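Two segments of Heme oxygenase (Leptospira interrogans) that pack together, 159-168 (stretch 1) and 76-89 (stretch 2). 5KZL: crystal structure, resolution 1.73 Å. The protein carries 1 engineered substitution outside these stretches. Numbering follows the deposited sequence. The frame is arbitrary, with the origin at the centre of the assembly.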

ATOM      1  N   ILE A 159      -7.846  -1.374 -13.545  1.00  7.62           N
ATOM      2  CA  ILE A 159      -8.170  -1.028 -12.150  1.00  7.13           C
ATOM      3  C   ILE A 159      -8.045  -2.237 -11.227  1.00  9.69           C
ATOM      4  O   ILE A 159      -8.588  -2.177 -10.125  1.00  6.69           O
ATOM      5  CB  ILE A 159      -9.603  -0.411 -12.040  1.00  9.77           C
ATOM      6  CG1 ILE A 159     -10.679  -1.379 -12.652  1.00  8.61           C
ATOM      7  CG2 ILE A 159      -9.653   1.003 -12.626  1.00 12.21           C
ATOM      8  CD1 ILE A 159     -12.089  -1.178 -12.176  1.00 22.63           C
ATOM      9  N   SER A 160      -7.338  -3.336 -11.649  1.00  6.97           N
ATOM     10  CA  SER A 160      -7.182  -4.521 -10.792  1.00  6.50           C
ATOM     11  C   SER A 160      -6.569  -4.157  -9.438  1.00 10.20           C
ATOM     12  O   SER A 160      -6.952  -4.737  -8.421  1.00  9.66           O
ATOM     13  CB  SER A 160      -6.386  -5.624 -11.491  1.00  7.73           C
ATOM     14  OG  SER A 160      -6.318  -6.779 -10.668  1.00 14.38           O
ATOM     15  N   PHE A 161      -5.674  -3.144  -9.402  1.00  4.62           N
ATOM     16  CA  PHE A 161      -5.048  -2.720  -8.145  1.00  4.26           C
ATOM     17  C   PHE A 161      -6.047  -2.379  -7.038  1.00  8.30           C
ATOM     18  O   PHE A 161      -5.744  -2.575  -5.870  1.00  7.93           O
ATOM     19  CB  PHE A 161      -4.080  -1.565  -8.404  1.00  5.75           C
ATOM     20  CG  PHE A 161      -3.416  -0.964  -7.188  1.00  7.59           C
ATOM     21  CD1 PHE A 161      -2.654  -1.753  -6.328  1.00 11.03           C
ATOM     22  CD2 PHE A 161      -3.495   0.405  -6.941  1.00 10.66           C
ATOM     23  CE1 PHE A 161      -2.002  -1.185  -5.222  1.00 12.52           C
ATOM     24  CE2 PHE A 161      -2.829   0.978  -5.842  1.00 13.35           C
ATOM     25  CZ  PHE A 161      -2.079   0.177  -5.000  1.00 11.85           C
ATOM     26  N   TYR A 162      -7.220  -1.871  -7.400  1.00  7.37           N
ATOM     27  CA  TYR A 162      -8.230  -1.454  -6.419  1.00  7.22           C
ATOM     28  C   TYR A 162      -9.235  -2.530  -6.049  1.00 10.43           C
ATOM     29  O   TYR A 162     -10.110  -2.268  -5.216  1.00  9.30           O
ATOM     30  CB  TYR A 162      -8.981  -0.231  -6.947  1.00  7.72           C
ATOM     31  CG  TYR A 162      -8.055   0.875  -7.383  1.00  6.94           C
ATOM     32  CD1 TYR A 162      -7.351   1.628  -6.450  1.00  7.93           C
ATOM     33  CD2 TYR A 162      -7.870   1.164  -8.730  1.00  7.57           C
ATOM     34  CE1 TYR A 162      -6.459   2.621  -6.847  1.00 10.84           C
ATOM     35  CE2 TYR A 162      -6.983   2.159  -9.140  1.00  8.39           C
ATOM     36  CZ  TYR A 162      -6.297   2.899  -8.193  1.00 12.26           C
ATOM     37  OH  TYR A 162      -5.418   3.874  -8.583  1.00  8.41           O
ATOM     38  N   GLU A 163      -9.132  -3.723  -6.660  1.00  8.14           N
ATOM     39  CA  GLU A 163     -10.092  -4.806  -6.443  1.00  7.33           C
ATOM     40  C   GLU A 163      -9.508  -6.005  -5.699  1.00  9.55           C
ATOM     41  O   GLU A 163      -8.359  -6.420  -5.942  1.00  8.08           O
ATOM     42  CB  GLU A 163     -10.720  -5.231  -7.782  1.00  8.46           C
ATOM     43  CG  GLU A 163     -11.378  -4.096  -8.546  1.00 10.00           C
ATOM     44  CD  GLU A 163     -12.243  -4.599  -9.686  1.00 24.03           C
ATOM     45  OE1 GLU A 163     -11.850  -5.598 -10.326  1.00 16.48           O
ATOM     46  OE2 GLU A 163     -13.315  -4.001  -9.934  1.00 20.31           O
ATOM     47  N   PHE A 164     -10.322  -6.555  -4.784  1.00  6.94           N
ATOM     48  CA  PHE A 164      -9.967  -7.681  -3.921  1.00  6.32           C
ATOM     49  C   PHE A 164     -10.909  -8.856  -4.197  1.00 10.72           C
ATOM     50  O   PHE A 164     -11.860  -9.039  -3.445  1.00 11.63           O
ATOM     51  CB  PHE A 164     -10.005  -7.239  -2.428  1.00  7.30           C
ATOM     52  CG  PHE A 164      -9.005  -6.140  -2.153  1.00  9.62           C
ATOM     53  CD1 PHE A 164      -9.333  -4.804  -2.378  1.00 12.28           C
ATOM     54  CD2 PHE A 164      -7.711  -6.442  -1.736  1.00 10.25           C
ATOM     55  CE1 PHE A 164      -8.393  -3.788  -2.160  1.00 12.87           C
ATOM     56  CE2 PHE A 164      -6.770  -5.425  -1.540  1.00 12.81           C
ATOM     57  CZ  PHE A 164      -7.123  -4.108  -1.736  1.00 10.60           C
ATOM     58  N   PRO A 165     -10.696  -9.632  -5.294  1.00  7.18           N
ATOM     59  CA  PRO A 165     -11.633 -10.729  -5.607  1.00  7.72           C
ATOM     60  C   PRO A 165     -11.696 -11.813  -4.529  1.00 12.14           C
ATOM     61  O   PRO A 165     -12.703 -12.492  -4.428  1.00 14.52           O
ATOM     62  CB  PRO A 165     -11.132 -11.259  -6.958  1.00  8.38           C
ATOM     63  CG  PRO A 165      -9.687 -10.863  -7.007  1.00 12.20           C
ATOM     64  CD  PRO A 165      -9.626  -9.533  -6.312  1.00  7.94           C
ATOM     65  N   MET A 166     -10.659 -11.918  -3.674  1.00  9.74           N
ATOM     66  CA  MET A 166     -10.619 -12.900  -2.590  1.00 10.53           C
ATOM     67  C   MET A 166     -11.455 -12.466  -1.370  1.00 14.38           C
ATOM     68  O   MET A 166     -11.605 -13.242  -0.424  1.00 15.26           O
ATOM     69  CB  MET A 166      -9.150 -13.156  -2.160  1.00 12.96           C
ATOM     70  CG  MET A 166      -8.300 -13.783  -3.241  1.00 17.54           C
ATOM     71  SD  MET A 166      -6.613 -14.127  -2.673  1.00 22.21           S
ATOM     72  CE  MET A 166      -5.981 -15.100  -4.036  1.00 19.97           C
ATOM     73  N   ILE A 167     -11.944 -11.213  -1.363  1.00 10.51           N
ATOM     74  CA  ILE A 167     -12.704 -10.623  -0.252  1.00 10.02           C
ATOM     75  C   ILE A 167     -14.105 -10.259  -0.774  1.00 14.78           C
ATOM     76  O   ILE A 167     -14.245  -9.306  -1.538  1.00 16.33           O
ATOM     77  CB  ILE A 167     -11.949  -9.384   0.363  1.00 12.19           C
ATOM     78  CG1 ILE A 167     -10.524  -9.747   0.907  1.00 12.08           C
ATOM     79  CG2 ILE A 167     -12.788  -8.701   1.447  1.00 11.70           C
ATOM     80  CD1 ILE A 167      -9.573  -8.477   1.237  1.00 11.66           C
ATOM     81  N   GLN A 168     -15.140 -10.987  -0.344  1.00 12.80           N
ATOM     82  CA  GLN A 168     -16.507 -10.703  -0.809  1.00 14.24           C
ATOM     83  C   GLN A 168     -17.254  -9.732   0.081  1.00 18.40           C
ATOM     84  O   GLN A 168     -18.269  -9.187  -0.342  1.00 20.43           O
ATOM     85  CB  GLN A 168     -17.325 -11.991  -1.024  1.00 17.14           C
ATOM     86  CG  GLN A 168     -16.809 -12.880  -2.164  1.00 34.15           C
ATOM     87  CD  GLN A 168     -15.653 -13.744  -1.724  1.00 54.30           C
ATOM     88  OE1 GLN A 168     -15.704 -14.413  -0.682  1.00 53.58           O
ATOM     89  NE2 GLN A 168     -14.563 -13.705  -2.483  1.00 42.39           N
TER
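Stretch 2, residues 76-89: FPELYRKNALLEDL

Stretch 2 runs antiparallel in register to stretch 1: its start lies beside Met166 and Ile167, its end beside Ser160 and Phe161, and together they bury 683 Å². Phe76 is out of reach. A 3-10 segment follows at 77-79, where Glu78 packs its CB 3.8 Å from Ile167 CG1 and its CA 3.8 Å from Met166 SD. A water bridges the two backbones here, donating to Glu78 O (2.8 Å) and accepting from Met166 N (3.0 Å). Leu79 starts away from stretch 1, yet its CD2 comes within 3.8 Å of Ile167 CD1.

After Tyr80, which faces away, Arg81 points toward stretch 1. Its NH2 donates to Phe161 O and to Glu163 O, both at 2.8 Å, tying up carbonyls around the 3-10 turn 160-162. Arg81 NE also donates a hydrogen bond to Leu79 O at 2.9 Å, and the guanidinium lies flat on the Phe164 ring, planes at 24° and centres 3.9 Å apart.

From 82 the chain is helical, and the helix continues beyond 89. Ala84 offers its small CB to Ser160 OG at 3.4 Å, with CA atoms of Ala84 and Phe161 4.9 Å apart. Leu85 CD2 lies over one face of the Phe161 ring, 3.6 Å from Phe161 CD1. One turn after Ala84, the Asp88 carboxylate accepts hydrogen bonds from Ser160 N at OD1 and Phe161 N at OD2, each 2.8 Å.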

ATOM      1  N   PHE A  76      -2.428 -12.111   5.773  1.00  9.23           N
ATOM      2  CA  PHE A  76      -3.563 -11.890   4.877  1.00  7.45           C
ATOM      3  C   PHE A  76      -3.182 -11.864   3.378  1.00 11.86           C
ATOM      4  O   PHE A  76      -3.235 -10.802   2.753  1.00  9.62           O
ATOM      5  CB  PHE A  76      -4.300 -10.593   5.270  1.00  8.60           C
ATOM      6  CG  PHE A  76      -5.069 -10.620   6.578  1.00  9.24           C
ATOM      7  CD1 PHE A  76      -6.137 -11.493   6.761  1.00 10.99           C
ATOM      8  CD2 PHE A  76      -4.789  -9.702   7.585  1.00 10.29           C
ATOM      9  CE1 PHE A  76      -6.896 -11.462   7.941  1.00 11.86           C
ATOM     10  CE2 PHE A  76      -5.535  -9.685   8.771  1.00 12.28           C
ATOM     11  CZ  PHE A  76      -6.579 -10.570   8.942  1.00 10.56           C
ATOM     12  N   PRO A  77      -2.908 -13.040   2.760  1.00 12.13           N
ATOM     13  CA  PRO A  77      -2.586 -13.062   1.315  1.00 11.75           C
ATOM     14  C   PRO A  77      -3.706 -12.503   0.437  1.00 14.08           C
ATOM     15  O   PRO A  77      -3.438 -12.146  -0.702  1.00 12.54           O
ATOM     16  CB  PRO A  77      -2.364 -14.548   1.013  1.00 14.02           C
ATOM     17  CG  PRO A  77      -2.045 -15.167   2.316  1.00 18.83           C
ATOM     18  CD  PRO A  77      -2.777 -14.380   3.365  1.00 14.93           C
ATOM     19  N   GLU A  78      -4.953 -12.427   0.964  1.00 10.97           N
ATOM     20  CA  GLU A  78      -6.118 -11.843   0.267  1.00 10.15           C
ATOM     21  C   GLU A  78      -5.827 -10.408  -0.182  1.00 12.26           C
ATOM     22  O   GLU A  78      -6.457  -9.913  -1.120  1.00 13.64           O
ATOM     23  CB  GLU A  78      -7.351 -11.779   1.199  1.00 11.14           C
ATOM     24  CG  GLU A  78      -7.876 -13.129   1.627  1.00 16.86           C
ATOM     25  CD  GLU A  78      -7.420 -13.594   2.998  1.00 14.92           C
ATOM     26  OE1 GLU A  78      -6.267 -13.317   3.400  1.00 11.07           O
ATOM     27  OE2 GLU A  78      -8.176 -14.379   3.601  1.00 15.39           O
ATOM     28  N   LEU A  79      -4.937  -9.718   0.560  1.00  7.06           N
ATOM     29  CA  LEU A  79      -4.598  -8.311   0.329  1.00  7.07           C
ATOM     30  C   LEU A  79      -3.510  -8.081  -0.701  1.00 10.13           C
ATOM     31  O   LEU A  79      -3.393  -6.955  -1.175  1.00 11.11           O
ATOM     32  CB  LEU A  79      -4.199  -7.642   1.657  1.00  7.25           C
ATOM     33  CG  LEU A  79      -5.261  -7.620   2.765  1.00 10.90           C
ATOM     34  CD1 LEU A  79      -4.644  -7.173   4.078  1.00 11.09           C
ATOM     35  CD2 LEU A  79      -6.426  -6.682   2.392  1.00  8.57           C
ATOM     36  N   TYR A  80      -2.693  -9.111  -1.022  1.00  5.83           N
ATOM     37  CA  TYR A  80      -1.543  -8.973  -1.940  1.00  5.87           C
ATOM     38  C   TYR A  80      -1.921  -8.288  -3.244  1.00  9.74           C
ATOM     39  O   TYR A  80      -2.989  -8.568  -3.819  1.00  8.82           O
ATOM     40  CB  TYR A  80      -0.813 -10.298  -2.172  1.00  7.86           C
ATOM     41  CG  TYR A  80      -0.120 -10.903  -0.965  1.00  8.95           C
ATOM     42  CD1 TYR A  80      -0.054 -10.219   0.253  1.00  9.94           C
ATOM     43  CD2 TYR A  80       0.487 -12.153  -1.046  1.00  9.30           C
ATOM     44  CE1 TYR A  80       0.585 -10.781   1.362  1.00 10.23           C
ATOM     45  CE2 TYR A  80       1.128 -12.723   0.054  1.00  9.50           C
ATOM     46  CZ  TYR A  80       1.149 -12.046   1.262  1.00 11.00           C
ATOM     47  OH  TYR A  80       1.810 -12.609   2.316  1.00 10.99           O
ATOM     48  N   ARG A  81      -1.051  -7.352  -3.672  1.00  5.30           N
ATOM     49  CA  ARG A  81      -1.269  -6.457  -4.814  1.00  5.73           C
ATOM     50  C   ARG A  81      -0.332  -6.648  -5.986  1.00  7.91           C
ATOM     51  O   ARG A  81      -0.643  -6.134  -7.065  1.00  8.95           O
ATOM     52  CB  ARG A  81      -1.206  -4.972  -4.346  1.00  8.49           C
ATOM     53  CG  ARG A  81      -2.173  -4.550  -3.211  1.00  7.22           C
ATOM     54  CD  ARG A  81      -3.634  -4.513  -3.629  1.00 14.10           C
ATOM     55  NE  ARG A  81      -4.241  -5.850  -3.670  1.00 12.14           N
ATOM     56  CZ  ARG A  81      -5.290  -6.177  -4.423  1.00 14.28           C
ATOM     57  NH1 ARG A  81      -5.780  -7.412  -4.394  1.00  9.26           N
ATOM     58  NH2 ARG A  81      -5.878  -5.265  -5.183  1.00  8.41           N
ATOM     59  N   LYS A  82       0.823  -7.342  -5.798  1.00  6.50           N
ATOM     60  CA  LYS A  82       1.831  -7.498  -6.860  1.00  7.53           C
ATOM     61  C   LYS A  82       1.232  -7.962  -8.201  1.00 12.05           C
ATOM     62  O   LYS A  82       1.506  -7.340  -9.233  1.00 11.87           O
ATOM     63  CB  LYS A  82       2.971  -8.439  -6.407  1.00 10.60           C
ATOM     64  CG  LYS A  82       4.037  -8.770  -7.446  1.00 24.45           C
ATOM     65  CD  LYS A  82       4.866  -9.944  -6.969  1.00 31.72           C
ATOM     66  CE  LYS A  82       5.218 -10.869  -8.099  1.00 47.51           C
ATOM     67  NZ  LYS A  82       5.920 -12.082  -7.610  1.00 59.76           N
ATOM     68  N   ASN A  83       0.388  -9.010  -8.171  1.00  9.03           N
ATOM     69  CA  ASN A  83      -0.220  -9.539  -9.404  1.00 10.13           C
ATOM     70  C   ASN A  83      -1.263  -8.606 -10.014  1.00 11.70           C
ATOM     71  O   ASN A  83      -1.339  -8.501 -11.236  1.00 10.46           O
ATOM     72  CB  ASN A  83      -0.776 -10.939  -9.188  1.00 12.38           C
ATOM     73  CG  ASN A  83       0.305 -11.977  -8.964  1.00 27.44           C
ATOM     74  OD1 ASN A  83       1.422 -11.901  -9.487  1.00 23.22           O
ATOM     75  ND2 ASN A  83      -0.021 -13.002  -8.214  1.00 27.04           N
ATOM     76  N   ALA A  84      -2.026  -7.899  -9.174  1.00  8.37           N
ATOM     77  CA  ALA A  84      -3.018  -6.910  -9.629  1.00  8.35           C
ATOM     78  C   ALA A  84      -2.272  -5.779 -10.350  1.00  9.81           C
ATOM     79  O   ALA A  84      -2.687  -5.378 -11.442  1.00  7.94           O
ATOM     80  CB  ALA A  84      -3.796  -6.355  -8.445  1.00  9.28           C
ATOM     81  N   LEU A  85      -1.136  -5.319  -9.768  1.00  5.71           N
ATOM     82  CA  LEU A  85      -0.278  -4.278 -10.347  1.00  5.44           C
ATOM     83  C   LEU A  85       0.293  -4.684 -11.703  1.00 10.20           C
ATOM     84  O   LEU A  85       0.207  -3.898 -12.653  1.00  9.53           O
ATOM     85  CB  LEU A  85       0.817  -3.844  -9.356  1.00  4.91           C
ATOM     86  CG  LEU A  85       0.248  -2.957  -8.236  1.00  7.91           C
ATOM     87  CD1 LEU A  85       1.133  -2.928  -7.041  1.00  7.47           C
ATOM     88  CD2 LEU A  85      -0.040  -1.537  -8.736  1.00  8.03           C
ATOM     89  N   LEU A  86       0.802  -5.927 -11.813  1.00  8.27           N
ATOM     90  CA  LEU A  86       1.320  -6.482 -13.079  1.00  8.45           C
ATOM     91  C   LEU A  86       0.265  -6.438 -14.171  1.00 11.27           C
ATOM     92  O   LEU A  86       0.566  -6.064 -15.313  1.00  9.86           O
ATOM     93  CB  LEU A  86       1.755  -7.948 -12.885  1.00  8.85           C
ATOM     94  CG  LEU A  86       3.149  -8.139 -12.367  1.00 13.78           C
ATOM     95  CD1 LEU A  86       3.383  -9.604 -12.055  1.00 13.95           C
ATOM     96  CD2 LEU A  86       4.229  -7.530 -13.350  1.00 12.90           C
ATOM     97  N   GLU A  87      -0.975  -6.820 -13.818  1.00  6.80           N
ATOM     98  CA  GLU A  87      -2.096  -6.820 -14.746  1.00  6.82           C
ATOM     99  C   GLU A  87      -2.428  -5.405 -15.232  1.00 10.32           C
ATOM    100  O   GLU A  87      -2.544  -5.190 -16.434  1.00  8.91           O
ATOM    101  CB  GLU A  87      -3.314  -7.491 -14.119  1.00  7.82           C
ATOM    102  CG  GLU A  87      -4.374  -7.792 -15.152  1.00 15.09           C
ATOM    103  CD  GLU A  87      -5.618  -8.397 -14.557  1.00 20.65           C
ATOM    104  OE1 GLU A  87      -5.631  -9.623 -14.303  1.00 25.89           O
ATOM    105  OE2 GLU A  87      -6.585  -7.638 -14.345  1.00 18.63           O
ATOM    106  N   ASP A  88      -2.498  -4.424 -14.317  1.00  7.32           N
ATOM    107  CA  ASP A  88      -2.751  -3.030 -14.710  1.00  4.78           C
ATOM    108  C   ASP A  88      -1.596  -2.513 -15.559  1.00  9.68           C
ATOM    109  O   ASP A  88      -1.846  -1.848 -16.555  1.00 10.73           O
ATOM    110  CB  ASP A  88      -2.974  -2.121 -13.481  1.00  5.64           C
ATOM    111  CG  ASP A  88      -4.258  -2.439 -12.738  1.00 10.22           C
ATOM    112  OD1 ASP A  88      -5.124  -3.144 -13.312  1.00 10.06           O
ATOM    113  OD2 ASP A  88      -4.402  -1.978 -11.596  1.00  9.51           O
ATOM    114  N   LEU A  89      -0.343  -2.868 -15.209  1.00  7.69           N
ATOM    115  CA  LEU A  89       0.823  -2.460 -15.996  1.00  6.69           C
ATOM    116  C   LEU A  89       0.758  -3.009 -17.429  1.00  9.73           C
ATOM    117  O   LEU A  89       1.038  -2.290 -18.383  1.00  8.01           O
ATOM    118  CB  LEU A  89       2.134  -2.817 -15.304  1.00  6.32           C
ATOM    119  CG  LEU A  89       2.481  -1.908 -14.126  1.00  8.77           C
ATOM    120  CD1 LEU A  89       3.464  -2.582 -13.220  1.00  9.11           C
ATOM    121  CD2 LEU A  89       3.032  -0.558 -14.627  1.00 10.42           C
TER
HETATM  122  O   HOH W   1      -8.159 -10.259  -3.254  1.00 11.87           O
HETATM  123  O   HOH W   2      -5.563  -9.141 -11.577  1.00 27.00           O